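Local coordinates for mucin-like protocadherin (Homo sapiens, PDB 6OAE), which probably joins neighbouring microvilli of epithelial cells through calcium-dependent heterophilic adhesion with the cadherin CDHR2, helping to pack the brush border, at residues P60-K65 with V90-D95; N94-E99 with E128-D133. All blocks are in the same frame, centred on the assembly; numbering follows the deposited sequence.

Contact 1 of 2, residues P60-K65 with V90-D95. With CA (calcium ion), chain C; CA (calcium ion), chain D; CA (calcium ion), chain E.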
ATOM      1  N   PRO A  60       6.696  -4.647 -12.855  1.00 22.92           N
ATOM      2  CA  PRO A  60       5.333  -4.304 -12.461  1.00 23.49           C
ATOM      3  C   PRO A  60       5.256  -3.500 -11.160  1.00 22.93           C
ATOM      4  O   PRO A  60       6.179  -3.588 -10.331  1.00 21.02           O
ATOM      5  CB  PRO A  60       4.648  -5.656 -12.206  1.00 23.53           C
ATOM      6  CG  PRO A  60       5.537  -6.662 -12.865  1.00 24.09           C
ATOM      7  CD  PRO A  60       6.927  -6.088 -12.814  1.00 23.97           C
ATOM      8  N   ASP A  61       4.172  -2.746 -11.024  1.00 22.73           N
ATOM      9  CA  ASP A  61       3.864  -1.928  -9.826  1.00 23.76           C
ATOM     10  C   ASP A  61       2.400  -2.173  -9.484  1.00 24.72           C
ATOM     11  O   ASP A  61       1.531  -1.679 -10.210  1.00 24.04           O
ATOM     12  CB  ASP A  61       4.159  -0.451 -10.064  1.00 24.52           C
ATOM     13  CG  ASP A  61       3.701   0.476  -8.942  1.00 24.02           C
ATOM     14  OD1 ASP A  61       3.331  -0.030  -7.886  1.00 25.21           O
ATOM     15  OD2 ASP A  61       3.716   1.681  -9.160  1.00 24.78           O
ATOM     16  N   TYR A  62       2.157  -2.904  -8.405  1.00 24.42           N
ATOM     17  CA  TYR A  62       0.805  -3.272  -7.924  1.00 25.16           C
ATOM     18  C   TYR A  62      -0.096  -2.031  -7.747  1.00 25.62           C
ATOM     19  O   TYR A  62      -1.325  -2.151  -7.992  1.00 26.19           O
ATOM     20  CB  TYR A  62       0.903  -4.064  -6.628  1.00 25.59           C
ATOM     21  CG  TYR A  62      -0.424  -4.560  -6.138  1.00 26.09           C
ATOM     22  CD1 TYR A  62      -0.920  -5.782  -6.557  1.00 26.37           C
ATOM     23  CD2 TYR A  62      -1.198  -3.800  -5.274  1.00 27.08           C
ATOM     24  CE1 TYR A  62      -2.152  -6.255  -6.120  1.00 27.57           C
ATOM     25  CE2 TYR A  62      -2.428  -4.257  -4.830  1.00 27.18           C
ATOM     26  CZ  TYR A  62      -2.907  -5.484  -5.256  1.00 29.03           C
ATOM     27  OH  TYR A  62      -4.123  -5.930  -4.816  1.00 30.85           O
ATOM     28  N   GLU A  63       0.470  -0.890  -7.355  1.00 26.47           N
ATOM     29  CA  GLU A  63      -0.278   0.379  -7.135  1.00 26.81           C
ATOM     30  C   GLU A  63      -0.669   1.034  -8.483  1.00 29.15           C
ATOM     31  O   GLU A  63      -1.598   1.843  -8.487  1.00 27.69           O
ATOM     32  CB  GLU A  63       0.536   1.329  -6.250  1.00 26.23           C
ATOM     33  CG  GLU A  63       0.514   0.963  -4.768  1.00 25.82           C
ATOM     34  CD  GLU A  63       1.287  -0.284  -4.344  1.00 25.10           C
ATOM     35  OE1 GLU A  63       2.494  -0.374  -4.653  1.00 25.90           O
ATOM     36  OE2 GLU A  63       0.701  -1.167  -3.690  1.00 24.62           O
ATOM     37  N   GLU A  64       0.010   0.711  -9.587  1.00 30.42           N
ATOM     38  CA  GLU A  64      -0.302   1.257 -10.937  1.00 30.91           C
ATOM     39  C   GLU A  64      -1.255   0.286 -11.657  1.00 31.31           C
ATOM     40  O   GLU A  64      -2.281   0.758 -12.186  1.00 29.30           O
ATOM     41  CB  GLU A  64       1.016   1.526 -11.670  1.00 33.36           C
ATOM     42  CG  GLU A  64       0.863   2.071 -13.086  1.00 36.03           C
ATOM     43  CD  GLU A  64       0.987   1.050 -14.206  1.00 39.48           C
ATOM     44  OE1 GLU A  64       1.765   0.067 -14.054  1.00 42.35           O
ATOM     45  OE2 GLU A  64       0.310   1.237 -15.244  1.00 44.94           O
ATOM     46  N   LYS A  65      -0.951  -1.020 -11.680  1.00 29.81           N
ATOM     47  CA  LYS A  65      -1.783  -2.024 -12.393  1.00 30.80           C
ATOM     48  C   LYS A  65      -1.450  -3.417 -11.860  1.00 30.62           C
ATOM     49  O   LYS A  65      -0.259  -3.772 -11.885  1.00 29.66           O
ATOM     50  CB  LYS A  65      -1.521  -1.898 -13.898  1.00 32.06           C
ATOM     51  CG  LYS A  65      -2.555  -2.536 -14.809  1.00 35.30           C
ATOM     52  CD  LYS A  65      -2.175  -2.463 -16.272  1.00 37.17           C
ATOM     53  CE  LYS A  65      -2.154  -1.056 -16.837  1.00 39.48           C
ATOM     54  NZ  LYS A  65      -3.522  -0.503 -16.979  1.00 41.53           N
ATOM     55  N   VAL A  90      -0.083  -9.559 -10.663  1.00 22.24           N
ATOM     56  CA  VAL A  90       0.977  -8.851  -9.902  1.00 22.47           C
ATOM     57  C   VAL A  90       0.634  -8.934  -8.412  1.00 24.51           C
ATOM     58  O   VAL A  90      -0.502  -8.596  -8.046  1.00 26.13           O
ATOM     59  CB  VAL A  90       1.127  -7.395 -10.362  1.00 22.13           C
ATOM     60  CG1 VAL A  90       2.234  -6.699  -9.586  1.00 21.97           C
ATOM     61  CG2 VAL A  90       1.368  -7.305 -11.860  1.00 22.34           C
ATOM     62  N   LEU A  91       1.596  -9.337  -7.588  1.00 25.44           N
ATOM     63  CA  LEU A  91       1.405  -9.531  -6.134  1.00 26.48           C
ATOM     64  C   LEU A  91       1.898  -8.283  -5.412  1.00 26.19           C
ATOM     65  O   LEU A  91       3.009  -7.784  -5.722  1.00 22.84           O
ATOM     66  CB  LEU A  91       2.165 -10.760  -5.639  1.00 28.09           C
ATOM     67  CG  LEU A  91       1.817 -12.083  -6.313  1.00 30.88           C
ATOM     68  CD1 LEU A  91       2.603 -13.220  -5.677  1.00 31.06           C
ATOM     69  CD2 LEU A  91       0.319 -12.359  -6.273  1.00 31.57           C
ATOM     70  N   ASP A  92       1.097  -7.813  -4.470  1.00 25.89           N
ATOM     71  CA  ASP A  92       1.426  -6.613  -3.671  1.00 26.74           C
ATOM     72  C   ASP A  92       2.600  -6.930  -2.744  1.00 26.67           C
ATOM     73  O   ASP A  92       2.659  -8.056  -2.151  1.00 25.21           O
ATOM     74  CB  ASP A  92       0.214  -6.101  -2.890  1.00 28.30           C
ATOM     75  CG  ASP A  92       0.544  -4.852  -2.095  1.00 29.31           C
ATOM     76  OD1 ASP A  92       1.295  -3.966  -2.640  1.00 27.82           O
ATOM     77  OD2 ASP A  92       0.096  -4.781  -0.920  1.00 31.74           O
ATOM     78  N   VAL A  93       3.506  -5.974  -2.640  1.00 25.42           N
ATOM     79  CA  VAL A  93       4.657  -5.944  -1.704  1.00 26.56           C
ATOM     80  C   VAL A  93       4.445  -4.716  -0.806  1.00 25.95           C
ATOM     81  O   VAL A  93       3.853  -3.707  -1.285  1.00 24.90           O
ATOM     82  CB  VAL A  93       5.979  -5.896  -2.494  1.00 28.05           C
ATOM     83  CG1 VAL A  93       7.177  -5.490  -1.633  1.00 29.95           C
ATOM     84  CG2 VAL A  93       6.247  -7.228  -3.203  1.00 29.13           C
ATOM     85  N   ASN A  94       4.884  -4.789   0.443  1.00 25.94           N
ATOM     86  CA  ASN A  94       4.883  -3.618   1.357  1.00 26.01           C
ATOM     87  C   ASN A  94       6.041  -2.719   0.917  1.00 25.21           C
ATOM     88  O   ASN A  94       7.143  -2.830   1.495  1.00 23.73           O
ATOM     89  CB  ASN A  94       4.941  -4.065   2.831  1.00 26.95           C
ATOM     90  CG  ASN A  94       4.924  -2.886   3.778  1.00 27.04           C
ATOM     91  OD1 ASN A  94       4.676  -1.768   3.344  1.00 25.03           O
ATOM     92  ND2 ASN A  94       5.195  -3.125   5.057  1.00 27.91           N
ATOM     93  N   ASP A  95       5.821  -1.874  -0.096  1.00 24.55           N
ATOM     94  CA  ASP A  95       6.887  -1.058  -0.734  1.00 25.55           C
ATOM     95  C   ASP A  95       6.645   0.450  -0.527  1.00 25.71           C
ATOM     96  O   ASP A  95       7.435   1.251  -1.086  1.00 26.48           O
ATOM     97  CB  ASP A  95       7.050  -1.423  -2.221  1.00 24.54           C
ATOM     98  CG  ASP A  95       5.855  -1.178  -3.123  1.00 24.05           C
ATOM     99  OD1 ASP A  95       4.719  -1.152  -2.618  1.00 24.76           O
ATOM    100  OD2 ASP A  95       6.065  -1.025  -4.376  1.00 23.31           O
TER
HETATM  101 CA    CA C 302       2.702  -2.240  -2.731  1.00 21.83          CA
HETATM  102 CA    CA D 303       4.504  -0.420  -5.830  1.00 23.27          CA
HETATM  103 CA    CA E 304       3.194   0.070   3.474  1.00 23.42          CA
HETATM  104  O   HOH W   1       6.365  -0.139  -7.332  1.00 21.40           O

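Contact 2 of 2, residues N94-E99 with E128-D133. With CA (calcium ion), chain E; CA (calcium ion), chain C; CA (calcium ion), chain D.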
ATOM      1  N   ASN A  94       4.884  -4.789   0.443  1.00 25.94           N
ATOM      2  CA  ASN A  94       4.883  -3.618   1.357  1.00 26.01           C
ATOM      3  C   ASN A  94       6.041  -2.719   0.917  1.00 25.21           C
ATOM      4  O   ASN A  94       7.143  -2.830   1.495  1.00 23.73           O
ATOM      5  CB  ASN A  94       4.941  -4.065   2.831  1.00 26.95           C
ATOM      6  CG  ASN A  94       4.924  -2.886   3.778  1.00 27.04           C
ATOM      7  OD1 ASN A  94       4.676  -1.768   3.344  1.00 25.03           O
ATOM      8  ND2 ASN A  94       5.195  -3.125   5.057  1.00 27.91           N
ATOM      9  N   ASP A  95       5.821  -1.874  -0.096  1.00 24.55           N
ATOM     10  CA  ASP A  95       6.887  -1.058  -0.734  1.00 25.55           C
ATOM     11  C   ASP A  95       6.645   0.450  -0.527  1.00 25.71           C
ATOM     12  O   ASP A  95       7.435   1.251  -1.086  1.00 26.48           O
ATOM     13  CB  ASP A  95       7.050  -1.423  -2.221  1.00 24.54           C
ATOM     14  CG  ASP A  95       5.855  -1.178  -3.123  1.00 24.05           C
ATOM     15  OD1 ASP A  95       4.719  -1.152  -2.618  1.00 24.76           O
ATOM     16  OD2 ASP A  95       6.065  -1.025  -4.376  1.00 23.31           O
ATOM     17  N   ASN A  96       5.624   0.830   0.250  1.00 25.52           N
ATOM     18  CA  ASN A  96       5.259   2.235   0.550  1.00 24.45           C
ATOM     19  C   ASN A  96       5.254   2.432   2.066  1.00 25.31           C
ATOM     20  O   ASN A  96       4.839   1.507   2.799  1.00 23.87           O
ATOM     21  CB  ASN A  96       3.915   2.610  -0.081  1.00 24.04           C
ATOM     22  CG  ASN A  96       4.004   2.665  -1.595  1.00 24.71           C
ATOM     23  OD1 ASN A  96       4.408   3.674  -2.160  1.00 26.52           O
ATOM     24  ND2 ASN A  96       3.632   1.590  -2.255  1.00 23.57           N
ATOM     25  N   ALA A  97       5.732   3.591   2.520  1.00 24.85           N
ATOM     26  CA  ALA A  97       5.766   3.962   3.953  1.00 24.42           C
ATOM     27  C   ALA A  97       4.491   4.738   4.272  1.00 25.38           C
ATOM     28  O   ALA A  97       3.962   5.465   3.422  1.00 24.92           O
ATOM     29  CB  ALA A  97       7.011   4.756   4.273  1.00 24.10           C
ATOM     30  N   PRO A  98       3.926   4.595   5.490  1.00 24.81           N
ATOM     31  CA  PRO A  98       2.806   5.437   5.889  1.00 25.47           C
ATOM     32  C   PRO A  98       3.357   6.852   6.082  1.00 25.79           C
ATOM     33  O   PRO A  98       4.512   7.018   6.432  1.00 25.56           O
ATOM     34  CB  PRO A  98       2.279   4.798   7.186  1.00 25.84           C
ATOM     35  CG  PRO A  98       3.491   4.062   7.749  1.00 25.23           C
ATOM     36  CD  PRO A  98       4.305   3.640   6.537  1.00 25.45           C
ATOM     37  N   GLU A  99       2.515   7.843   5.808  1.00 28.19           N
ATOM     38  CA  GLU A  99       2.875   9.266   5.922  1.00 28.98           C
ATOM     39  C   GLU A  99       1.756   9.990   6.651  1.00 27.15           C
ATOM     40  O   GLU A  99       0.592   9.790   6.277  1.00 27.29           O
ATOM     41  CB  GLU A  99       3.067   9.867   4.533  1.00 31.95           C
ATOM     42  CG  GLU A  99       4.284   9.337   3.817  1.00 36.15           C
ATOM     43  CD  GLU A  99       4.337   9.694   2.340  1.00 37.91           C
ATOM     44  OE1 GLU A  99       3.631  10.635   1.940  1.00 40.85           O
ATOM     45  OE2 GLU A  99       5.081   9.020   1.605  1.00 46.60           O
ATOM     46  N   GLU A 128      -1.650   7.892   5.884  1.00 27.85           N
ATOM     47  CA  GLU A 128      -2.047   7.216   4.626  0.50 28.04           C
ATOM     48  C   GLU A 128      -0.834   6.463   4.088  1.00 26.98           C
ATOM     49  O   GLU A 128       0.291   7.009   4.169  1.00 25.71           O
ATOM     50  CB  GLU A 128      -2.565   8.193   3.573  0.50 29.44           C
ATOM     51  CG  GLU A 128      -3.335   7.502   2.463  0.50 29.66           C
ATOM     52  CD  GLU A 128      -4.132   8.470   1.610  0.50 30.67           C
ATOM     53  OE1 GLU A 128      -4.154   9.679   1.960  0.50 30.42           O
ATOM     54  OE2 GLU A 128      -4.720   8.028   0.613  0.50 32.14           O
ATOM     55  N   ASP A 129      -1.091   5.255   3.601  1.00 26.93           N
ATOM     56  CA  ASP A 129      -0.077   4.330   3.044  1.00 26.23           C
ATOM     57  C   ASP A 129      -0.573   3.907   1.662  1.00 25.98           C
ATOM     58  O   ASP A 129      -1.702   3.364   1.582  1.00 24.64           O
ATOM     59  CB  ASP A 129       0.111   3.181   4.032  1.00 25.41           C
ATOM     60  CG  ASP A 129       1.240   2.254   3.701  1.00 24.89           C
ATOM     61  OD1 ASP A 129       1.442   1.969   2.489  1.00 23.53           O
ATOM     62  OD2 ASP A 129       1.904   1.807   4.644  1.00 24.92           O
ATOM     63  N   ARG A 130       0.234   4.140   0.618  1.00 27.18           N
ATOM     64  CA  ARG A 130      -0.144   3.820  -0.793  1.00 26.66           C
ATOM     65  C   ARG A 130      -0.263   2.299  -0.995  1.00 25.60           C
ATOM     66  O   ARG A 130      -0.793   1.901  -2.036  1.00 24.54           O
ATOM     67  CB  ARG A 130       0.809   4.502  -1.780  1.00 28.76           C
ATOM     68  CG  ARG A 130       0.697   6.025  -1.790  1.00 31.27           C
ATOM     69  CD  ARG A 130       1.592   6.687  -2.828  1.00 33.51           C
ATOM     70  NE  ARG A 130       1.424   8.138  -2.855  1.00 34.38           N
ATOM     71  CZ  ARG A 130       0.368   8.766  -3.359  1.00 37.17           C
ATOM     72  NH1 ARG A 130       0.304  10.089  -3.315  1.00 37.96           N
ATOM     73  NH2 ARG A 130      -0.627   8.080  -3.913  1.00 39.05           N
ATOM     74  N   ASP A 131       0.192   1.467  -0.056  1.00 24.36           N
ATOM     75  CA  ASP A 131      -0.213   0.041   0.007  1.00 25.62           C
ATOM     76  C   ASP A 131      -1.633   0.037   0.574  1.00 27.14           C
ATOM     77  O   ASP A 131      -1.788   0.019   1.813  1.00 26.30           O
ATOM     78  CB  ASP A 131       0.756  -0.787   0.850  1.00 23.69           C
ATOM     79  CG  ASP A 131       2.171  -0.741   0.333  1.00 23.80           C
ATOM     80  OD1 ASP A 131       2.337  -0.934  -0.891  1.00 24.08           O
ATOM     81  OD2 ASP A 131       3.095  -0.505   1.139  1.00 21.44           O
ATOM     82  N   LYS A 132      -2.631   0.081  -0.295  1.00 29.24           N
ATOM     83  CA  LYS A 132      -4.053   0.283   0.101  1.00 32.17           C
ATOM     84  C   LYS A 132      -4.504  -0.780   1.117  1.00 31.10           C
ATOM     85  O   LYS A 132      -5.398  -0.479   1.898  1.00 31.34           O
ATOM     86  CB  LYS A 132      -4.965   0.203  -1.120  1.00 35.58           C
ATOM     87  CG  LYS A 132      -4.885   1.363  -2.099  1.00 39.99           C
ATOM     88  CD  LYS A 132      -6.143   1.470  -2.980  1.00 43.42           C
ATOM     89  CE  LYS A 132      -6.158   0.563  -4.204  1.00 46.99           C
ATOM     90  NZ  LYS A 132      -5.898  -0.876  -3.911  1.00 48.28           N
ATOM     91  N   ASP A 133      -3.926  -1.983   1.084  1.00 29.63           N
ATOM     92  CA  ASP A 133      -4.352  -3.131   1.925  1.00 31.18           C
ATOM     93  C   ASP A 133      -3.674  -3.097   3.299  1.00 28.33           C
ATOM     94  O   ASP A 133      -4.092  -3.879   4.143  1.00 29.72           O
ATOM     95  CB  ASP A 133      -4.088  -4.452   1.193  1.00 33.70           C
ATOM     96  CG  ASP A 133      -4.864  -4.550  -0.119  1.00 37.54           C
ATOM     97  OD1 ASP A 133      -6.102  -4.538  -0.056  1.00 39.82           O
ATOM     98  OD2 ASP A 133      -4.216  -4.613  -1.202  1.00 41.60           O
TER
HETATM   99 CA    CA E 304       3.194   0.070   3.474  1.00 23.42          CA
HETATM  100 CA    CA C 302       2.702  -2.240  -2.731  1.00 21.83          CA
HETATM  101 CA    CA D 303       4.504  -0.420  -5.830  1.00 23.27          CA
HETATM  102  O   HOH W   2       2.722   5.857   1.104  1.00 24.33           O
HETATM  103  O   HOH W   1       6.365  -0.139  -7.332  1.00 21.40           O

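Contact 1 of 2, residues P60-K65 with V90-D95
Calcium joins Glu63 to Asp92 and Asp95 in a metal-bridged contact at the C-terminal end of the first cadherin repeat, where the Asp61-Tyr62-Glu63 motif within residues 60-65 faces the Asp-Val-Asn-Asp-Asn motif that follows strand 79-91; the Tyr62 ring packs separately on Asp92. Calcium, rather than direct hydrogen bonding, joins the acidic groups. The carboxylate of Glu63 grips the chain C ion with both oxygens, while its OE1 also reaches the chain D ion, 2.3 Å away. Its chain bends at chi2 (71°), which turns the acid end toward the metals. Asp95 bridges the same pair, OD1 binding the chain C ion and OD2 the chain D ion; OD2 also has Asn18 as a polar partner. Asp92 OD1 and the carbonyl oxygen of Val93 bind the chain C ion, whose shell Glu17 and Asp131 complete. Positive charge between them probably makes the 3.0 Å approach of Glu63 OE2 to Asp92 OD1 tolerable. Next to the metal cluster, Asp92 CB sits 3.5 Å from the centroid of the Tyr62 ring, in a CH-pi contact almost on the ring normal, and Val90 O lies at the ring's edge. Pro60 CB packs on both methyls of Val90. Asp61 OD1 binds the chain D ion at 2.4 Å and, from above its carboxylate plane, accepts a hydrogen bond from the backbone N of Glu63 at 3.0 Å in an Asx turn.

Contact 2 of 2, residues N94-E99 with E128-D133
The side-chain amide of Asn96 lies against the CB of Arg130, its CG 3.7 Å from that carbon, and reaches past it to Asp131. With CG beside its own backbone N (chi1 -69°), Asn96 can use two donors on one carboxylate. ND2 makes a nearly straight bond of 3.1 Å (171°) to Asp131 OD1, arriving well above the carboxylate plane, whereas the backbone N meets OD2 at 3.0 Å on the syn side. Each oxygen also holds a metal: OD1 the chain C calcium at 2.3 Å, OD2 the chain E calcium at 2.4 Å. Two ions and two donors thus together hold the carboxylate's rotation. Around the chain E ion, Asn94 OD1, Asn96 O and both oxygens of Asp129 also coordinate, with Asp134 and Asp183 completing the site. Asp129 OD1 also accepts a hydrogen bond from Asp131 N, an Asx turn, and Pro98 lies beside Asp129, pointing the same way. Beside the metals, one antiparallel Glu99-Glu128 bridge and water 2, between Ala97 O and Arg130 N, join the backbones. The metal-binding residues here are part of the interdomain calcium cluster of cadherins, where the Asp-X-Asn-Asp-Asn linker meets the Asp-X-Asp motif of the next repeat.

Contact 1 and contact 2 follow one another along the molecule, their centres about 11 Å apart, and share Asn94 and Asp95. They flank the junction of the first two cadherin repeats (EC1-2) of a longer, membrane-anchored protein. The linker leaving strand 79-91 of the first repeat enters contact 1 and continues through contact 2 towards strand 104-110 of the second. Contact 1 ties it back to the loop 60-65 of its own repeat; contact 2 ties it forward to the loop 128-133. The chain C calcium is common ground, since Asp131 reaches it from the second repeat, and Glu63 CG packs against Arg130 O. Such a string of three calcium ions is how cadherins stiffen repeat junctions, consistent with calcium-dependent adhesion here.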